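Processed glycerol phosphate lipoteichoic acid synthase 2 (PDB 2W8D) is a magnesium-bound member of the sulfatase family within the alkaline phosphatase clan, present here as the C-terminal domain of a lipoteichoic acid synthase. Local coordinates at residues 306-320 against 330-344. Residues are numbered along the deposited sequence; the frame is centred on the assembly and turned at random.
Sequences KYAGDVDVAPTILHL and MSGSDILSKEHREVI
Asp-312 meets Arg-341 end-on, and the aspartate can be followed outward from its backbone. Asp-312 CB lies 3.1 Å from Ser-333 O and packs against Ile-335 CG1; Asp-312 CG faces the same Ser-333 carbonyl oxygen. With CG beside the backbone N (chi1 -55°), the carboxylate swings toward residues 330-344. Asp-312 OD1 takes Arg-341 NH2 on its syn lone pair at 2.8 Å, while Ser-333 N, 2.9 Å away, bonds to the same OD1 from above the carboxylate plane, nearly straight at 168°. OD2 receives Arg-341 NH1 and, from the opposite face, Gly-309 N of its own segment. His-340 CE1 lies 3.3 Å from Asp-312 OD2, its ring perpendicular to the carboxylate (89°).

The same imidazole donates from NE2 to Tyr-307 O, in the carbonyl plane, and Glu-342 OE2 accepts from Tyr-307 N, so residues 340-342 run alongside Tyr-307. Along helix 313-320, Thr-316 OG1 accepts from Ile-335 N at 3.1 Å and donates to Asp-312 O, tying Ile-335 N to the backbone at Asp-312 through one hydroxyl. Farther on, His-319 ND1 reaches Asp-334 OD2 at 2.6 Å in the ring plane; Asp-334 OD1 closes an Asx turn onto Leu-336 N.

The contact thus joins strand 308-309, parallel to strand 70-76 of the main mixed sheet, and the helix after it to the loop leading into the small antiparallel sheet. Four donors share the Asp-312 oxygens; the backbone N-H groups and guanidinium should together favour a deprotonated carboxylate, with Arg-341 supplying opposite charge that it also shares with Glu-388 of helix 380-397.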
loop_
_atom_site.group_PDB
_atom_site.type_symbol
_atom_site.label_atom_id
_atom_site.label_comp_id
_atom_site.label_asym_id
_atom_site.label_seq_id
_atom_site.Cartn_x
_atom_site.Cartn_y
_atom_site.Cartn_z
ATOM N N LYS A 306 -14.231 -4.139 7.214
ATOM C CA LYS A 306 -13.567 -3.422 8.282
ATOM C C LYS A 306 -12.758 -2.233 7.738
ATOM O O LYS A 306 -12.034 -2.359 6.766
ATOM C CB LYS A 306 -12.625 -4.361 9.026
ATOM C CG LYS A 306 -13.336 -5.455 9.807
ATOM C CD LYS A 306 -12.326 -6.136 10.684
ATOM C CE LYS A 306 -12.855 -7.422 11.303
ATOM N NZ LYS A 306 -11.674 -8.122 11.906
ATOM N N TYR A 307 -12.908 -1.084 8.380
ATOM C CA TYR A 307 -12.071 0.102 8.124
ATOM C C TYR A 307 -10.627 -0.249 8.469
ATOM O O TYR A 307 -10.393 -0.951 9.447
ATOM C CB TYR A 307 -12.621 1.295 8.920
ATOM C CG TYR A 307 -13.835 1.890 8.241
ATOM C CD1 TYR A 307 -14.999 1.146 8.035
ATOM C CD2 TYR A 307 -13.792 3.180 7.748
ATOM C CE1 TYR A 307 -16.119 1.708 7.354
ATOM C CE2 TYR A 307 -14.876 3.751 7.090
ATOM C CZ TYR A 307 -16.013 3.028 6.890
ATOM O OH TYR A 307 -17.012 3.667 6.228
ATOM N N ALA A 308 -9.685 0.188 7.625
ATOM C CA ALA A 308 -8.271 -0.141 7.753
ATOM C C ALA A 308 -7.423 0.854 6.979
ATOM O O ALA A 308 -7.899 1.432 6.028
ATOM C CB ALA A 308 -8.004 -1.580 7.224
ATOM N N GLY A 309 -6.152 1.016 7.344
ATOM C CA GLY A 309 -5.232 1.877 6.588
ATOM C C GLY A 309 -3.931 1.182 6.201
ATOM O O GLY A 309 -3.698 0.049 6.594
ATOM N N ASP A 310 -3.099 1.848 5.405
ATOM C CA ASP A 310 -1.795 1.322 5.002
ATOM C C ASP A 310 -0.987 0.615 6.092
ATOM O O ASP A 310 -0.379 -0.390 5.782
ATOM C CB ASP A 310 -0.896 2.447 4.469
ATOM C CG ASP A 310 -1.282 2.897 3.110
ATOM O OD1 ASP A 310 -1.810 2.060 2.308
ATOM O OD2 ASP A 310 -1.083 4.108 2.858
ATOM N N VAL A 311 -0.941 1.154 7.331
ATOM C CA VAL A 311 -0.067 0.618 8.399
ATOM C C VAL A 311 -0.560 -0.757 8.900
ATOM O O VAL A 311 0.165 -1.486 9.603
ATOM C CB VAL A 311 0.100 1.603 9.607
ATOM C CG1 VAL A 311 0.915 2.887 9.217
ATOM C CG2 VAL A 311 -1.233 1.960 10.209
ATOM N N ASP A 312 -1.793 -1.107 8.530
ATOM C CA ASP A 312 -2.357 -2.392 8.908
ATOM C C ASP A 312 -1.917 -3.555 8.010
ATOM O O ASP A 312 -2.072 -4.701 8.399
ATOM C CB ASP A 312 -3.890 -2.336 8.931
ATOM C CG ASP A 312 -4.439 -1.235 9.828
ATOM O OD1 ASP A 312 -3.775 -0.840 10.803
ATOM O OD2 ASP A 312 -5.578 -0.808 9.590
ATOM N N VAL A 313 -1.383 -3.279 6.822
ATOM C CA VAL A 313 -1.040 -4.364 5.886
ATOM C C VAL A 313 0.045 -5.323 6.397
ATOM O O VAL A 313 -0.124 -6.550 6.337
ATOM C CB VAL A 313 -0.693 -3.847 4.461
ATOM C CG1 VAL A 313 -0.501 -5.016 3.461
ATOM C CG2 VAL A 313 -1.782 -2.969 3.948
ATOM N N ALA A 314 1.128 -4.775 6.919
ATOM C CA ALA A 314 2.307 -5.571 7.287
ATOM C C ALA A 314 2.006 -6.650 8.331
ATOM O O ALA A 314 2.430 -7.786 8.145
ATOM C CB ALA A 314 3.492 -4.668 7.744
ATOM N N PRO A 315 1.281 -6.289 9.431
ATOM C CA PRO A 315 0.852 -7.322 10.408
ATOM C C PRO A 315 -0.195 -8.299 9.897
ATOM O O PRO A 315 -0.282 -9.415 10.401
ATOM C CB PRO A 315 0.260 -6.509 11.559
ATOM C CG PRO A 315 0.139 -5.057 11.034
ATOM C CD PRO A 315 1.188 -4.925 10.002
ATOM N N THR A 316 -1.007 -7.907 8.925
ATOM C CA THR A 316 -1.976 -8.831 8.376
ATOM C C THR A 316 -1.161 -9.951 7.713
ATOM O O THR A 316 -1.367 -11.147 7.984
ATOM C CB THR A 316 -2.931 -8.100 7.360
ATOM O OG1 THR A 316 -3.503 -6.920 7.967
ATOM C CG2 THR A 316 -4.025 -8.999 6.898
ATOM N N ILE A 317 -0.202 -9.535 6.892
ATOM C CA ILE A 317 0.622 -10.420 6.093
ATOM C C ILE A 317 1.506 -11.284 6.947
ATOM O O ILE A 317 1.586 -12.483 6.733
ATOM C CB ILE A 317 1.494 -9.621 5.134
ATOM C CG1 ILE A 317 0.598 -8.781 4.215
ATOM C CG2 ILE A 317 2.428 -10.544 4.338
ATOM C CD1 ILE A 317 -0.567 -9.566 3.609
ATOM N N LEU A 318 2.172 -10.678 7.921
ATOM C CA LEU A 318 3.042 -11.418 8.819
ATOM C C LEU A 318 2.255 -12.500 9.554
ATOM O O LEU A 318 2.690 -13.642 9.624
ATOM C CB LEU A 318 3.728 -10.464 9.793
ATOM C CG LEU A 318 5.238 -10.225 9.740
ATOM C CD1 LEU A 318 5.993 -10.812 8.525
ATOM C CD2 LEU A 318 5.546 -8.771 9.953
ATOM N N HIS A 319 1.075 -12.134 10.049
ATOM C CA HIS A 319 0.176 -13.068 10.713
ATOM C C HIS A 319 -0.211 -14.223 9.817
ATOM O O HIS A 319 -0.131 -15.366 10.250
ATOM C CB HIS A 319 -1.046 -12.359 11.325
ATOM C CG HIS A 319 -0.699 -11.534 12.528
ATOM N ND1 HIS A 319 -1.608 -10.718 13.171
ATOM C CD2 HIS A 319 0.478 -11.376 13.187
ATOM C CE1 HIS A 319 -1.012 -10.104 14.177
ATOM N NE2 HIS A 319 0.253 -10.490 14.212
ATOM N N LEU A 320 -0.570 -13.927 8.569
ATOM C CA LEU A 320 -0.872 -14.975 7.589
ATOM C C LEU A 320 0.311 -15.955 7.452
ATOM O O LEU A 320 0.105 -17.163 7.294
ATOM C CB LEU A 320 -1.250 -14.382 6.228
ATOM C CG LEU A 320 -2.700 -13.907 6.016
ATOM C CD1 LEU A 320 -2.809 -13.011 4.789
ATOM C CD2 LEU A 320 -3.673 -15.065 5.894
HETATM N N MSE A 330 5.172 -1.606 15.967
HETATM C CA MSE A 330 4.435 -1.381 14.749
HETATM C C MSE A 330 3.156 -0.641 15.105
HETATM O O MSE A 330 2.512 -0.954 16.094
HETATM C CB MSE A 330 4.109 -2.707 14.079
HETATM C CG MSE A 330 5.295 -3.330 13.360
HETATM SE SE MSE A 330 4.865 -5.020 12.467
HETATM C CE MSE A 330 6.510 -5.164 11.416
ATOM N N SER A 331 2.791 0.336 14.282
ATOM C CA SER A 331 1.628 1.166 14.537
ATOM C C SER A 331 0.320 0.506 14.136
ATOM O O SER A 331 -0.731 0.816 14.703
ATOM C CB SER A 331 1.770 2.496 13.788
ATOM O OG SER A 331 2.722 3.315 14.455
ATOM N N GLY A 332 0.385 -0.398 13.160
ATOM C CA GLY A 332 -0.827 -0.971 12.557
ATOM C C GLY A 332 -1.443 -2.162 13.271
ATOM O O GLY A 332 -0.867 -2.754 14.172
ATOM N N SER A 333 -2.641 -2.508 12.855
ATOM C CA SER A 333 -3.386 -3.549 13.516
ATOM C C SER A 333 -3.815 -4.546 12.443
ATOM O O SER A 333 -4.372 -4.153 11.448
ATOM C CB SER A 333 -4.586 -2.906 14.222
ATOM O OG SER A 333 -5.536 -3.878 14.622
ATOM N N ASP A 334 -3.469 -5.818 12.621
ATOM C CA ASP A 334 -3.895 -6.905 11.735
ATOM C C ASP A 334 -5.390 -6.784 11.428
ATOM O O ASP A 334 -6.226 -6.841 12.328
ATOM C CB ASP A 334 -3.581 -8.247 12.408
ATOM C CG ASP A 334 -4.117 -9.465 11.641
ATOM O OD1 ASP A 334 -4.641 -9.361 10.523
ATOM O OD2 ASP A 334 -4.023 -10.567 12.181
ATOM N N ILE A 335 -5.714 -6.625 10.153
ATOM C CA ILE A 335 -7.098 -6.460 9.737
ATOM C C ILE A 335 -7.926 -7.697 10.033
ATOM O O ILE A 335 -9.099 -7.589 10.359
ATOM C CB ILE A 335 -7.218 -6.035 8.234
ATOM C CG1 ILE A 335 -6.273 -4.875 7.942
ATOM C CG2 ILE A 335 -8.651 -5.583 7.891
ATOM C CD1 ILE A 335 -6.042 -4.592 6.451
ATOM N N LEU A 336 -7.313 -8.880 9.961
ATOM C CA LEU A 336 -8.078 -10.119 10.191
ATOM C C LEU A 336 -8.289 -10.410 11.667
ATOM O O LEU A 336 -9.014 -11.321 12.004
ATOM C CB LEU A 336 -7.436 -11.326 9.475
ATOM C CG LEU A 336 -7.297 -11.065 7.972
ATOM C CD1 LEU A 336 -6.608 -12.222 7.242
ATOM C CD2 LEU A 336 -8.679 -10.725 7.363
ATOM N N SER A 337 -7.656 -9.637 12.542
ATOM C CA SER A 337 -7.817 -9.811 13.983
ATOM C C SER A 337 -9.213 -9.430 14.469
ATOM O O SER A 337 -9.778 -8.419 14.022
ATOM C CB SER A 337 -6.792 -8.974 14.737
ATOM O OG SER A 337 -7.060 -8.989 16.126
ATOM N N LYS A 338 -9.755 -10.217 15.403
ATOM C CA LYS A 338 -11.049 -9.889 16.010
ATOM C C LYS A 338 -11.059 -8.495 16.656
ATOM O O LYS A 338 -12.046 -7.770 16.546
ATOM C CB LYS A 338 -11.484 -10.951 17.034
ATOM C CG LYS A 338 -12.318 -12.106 16.470
ATOM C CD LYS A 338 -11.416 -13.261 16.008
ATOM C CE LYS A 338 -12.118 -14.644 16.024
ATOM N NZ LYS A 338 -12.903 -14.908 14.783
ATOM N N GLU A 339 -9.956 -8.143 17.315
ATOM C CA GLU A 339 -9.817 -6.901 18.069
ATOM C C GLU A 339 -9.404 -5.710 17.194
ATOM O O GLU A 339 -9.173 -4.614 17.722
ATOM C CB GLU A 339 -8.762 -7.069 19.181
ATOM C CG GLU A 339 -8.646 -8.505 19.835
ATOM C CD GLU A 339 -7.448 -8.650 20.818
ATOM O OE1 GLU A 339 -7.354 -9.694 21.516
ATOM O OE2 GLU A 339 -6.612 -7.722 20.912
ATOM N N HIS A 340 -9.301 -5.909 15.875
ATOM C CA HIS A 340 -8.774 -4.888 14.940
ATOM C C HIS A 340 -9.429 -3.514 15.102
ATOM O O HIS A 340 -10.651 -3.421 14.976
ATOM C CB HIS A 340 -8.915 -5.375 13.482
ATOM C CG HIS A 340 -8.653 -4.316 12.451
ATOM N ND1 HIS A 340 -7.414 -3.733 12.268
ATOM C CD2 HIS A 340 -9.475 -3.739 11.544
ATOM C CE1 HIS A 340 -7.489 -2.847 11.291
ATOM N NE2 HIS A 340 -8.727 -2.844 10.826
ATOM N N ARG A 341 -8.630 -2.469 15.369
ATOM C CA ARG A 341 -9.174 -1.099 15.529
ATOM C C ARG A 341 -9.594 -0.499 14.193
ATOM O O ARG A 341 -8.949 -0.735 13.192
ATOM C CB ARG A 341 -8.227 -0.170 16.314
ATOM C CG ARG A 341 -6.901 0.218 15.612
ATOM C CD ARG A 341 -7.039 1.472 14.725
ATOM N NE ARG A 341 -5.792 1.758 14.012
ATOM C CZ ARG A 341 -5.408 1.181 12.872
ATOM N NH1 ARG A 341 -6.173 0.265 12.281
ATOM N NH2 ARG A 341 -4.240 1.504 12.332
ATOM N N GLU A 342 -10.682 0.269 14.169
ATOM C CA GLU A 342 -11.213 0.775 12.909
ATOM C C GLU A 342 -11.247 2.287 12.809
ATOM O O GLU A 342 -11.849 2.828 11.895
ATOM C CB GLU A 342 -12.599 0.210 12.673
ATOM C CG GLU A 342 -12.553 -1.275 12.348
ATOM C CD GLU A 342 -13.888 -1.831 11.905
ATOM O OE1 GLU A 342 -14.543 -2.514 12.723
ATOM O OE2 GLU A 342 -14.284 -1.581 10.750
ATOM N N VAL A 343 -10.587 2.970 13.731
ATOM C CA VAL A 343 -10.477 4.403 13.693
ATOM C C VAL A 343 -9.160 4.679 12.933
ATOM O O VAL A 343 -8.084 4.433 13.464
ATOM C CB VAL A 343 -10.434 4.993 15.131
ATOM C CG1 VAL A 343 -10.424 6.487 15.087
ATOM C CG2 VAL A 343 -11.656 4.511 15.987
ATOM N N ILE A 344 -9.257 5.178 11.696
ATOM C CA ILE A 344 -8.119 5.175 10.778
ATOM C C ILE A 344 -7.516 6.560 10.682
ATOM O O ILE A 344 -8.132 7.462 10.139
ATOM C CB ILE A 344 -8.485 4.652 9.358
ATOM C CG1 ILE A 344 -9.349 3.366 9.399
ATOM C CG2 ILE A 344 -7.239 4.380 8.541
ATOM C CD1 ILE A 344 -8.766 2.250 10.212
#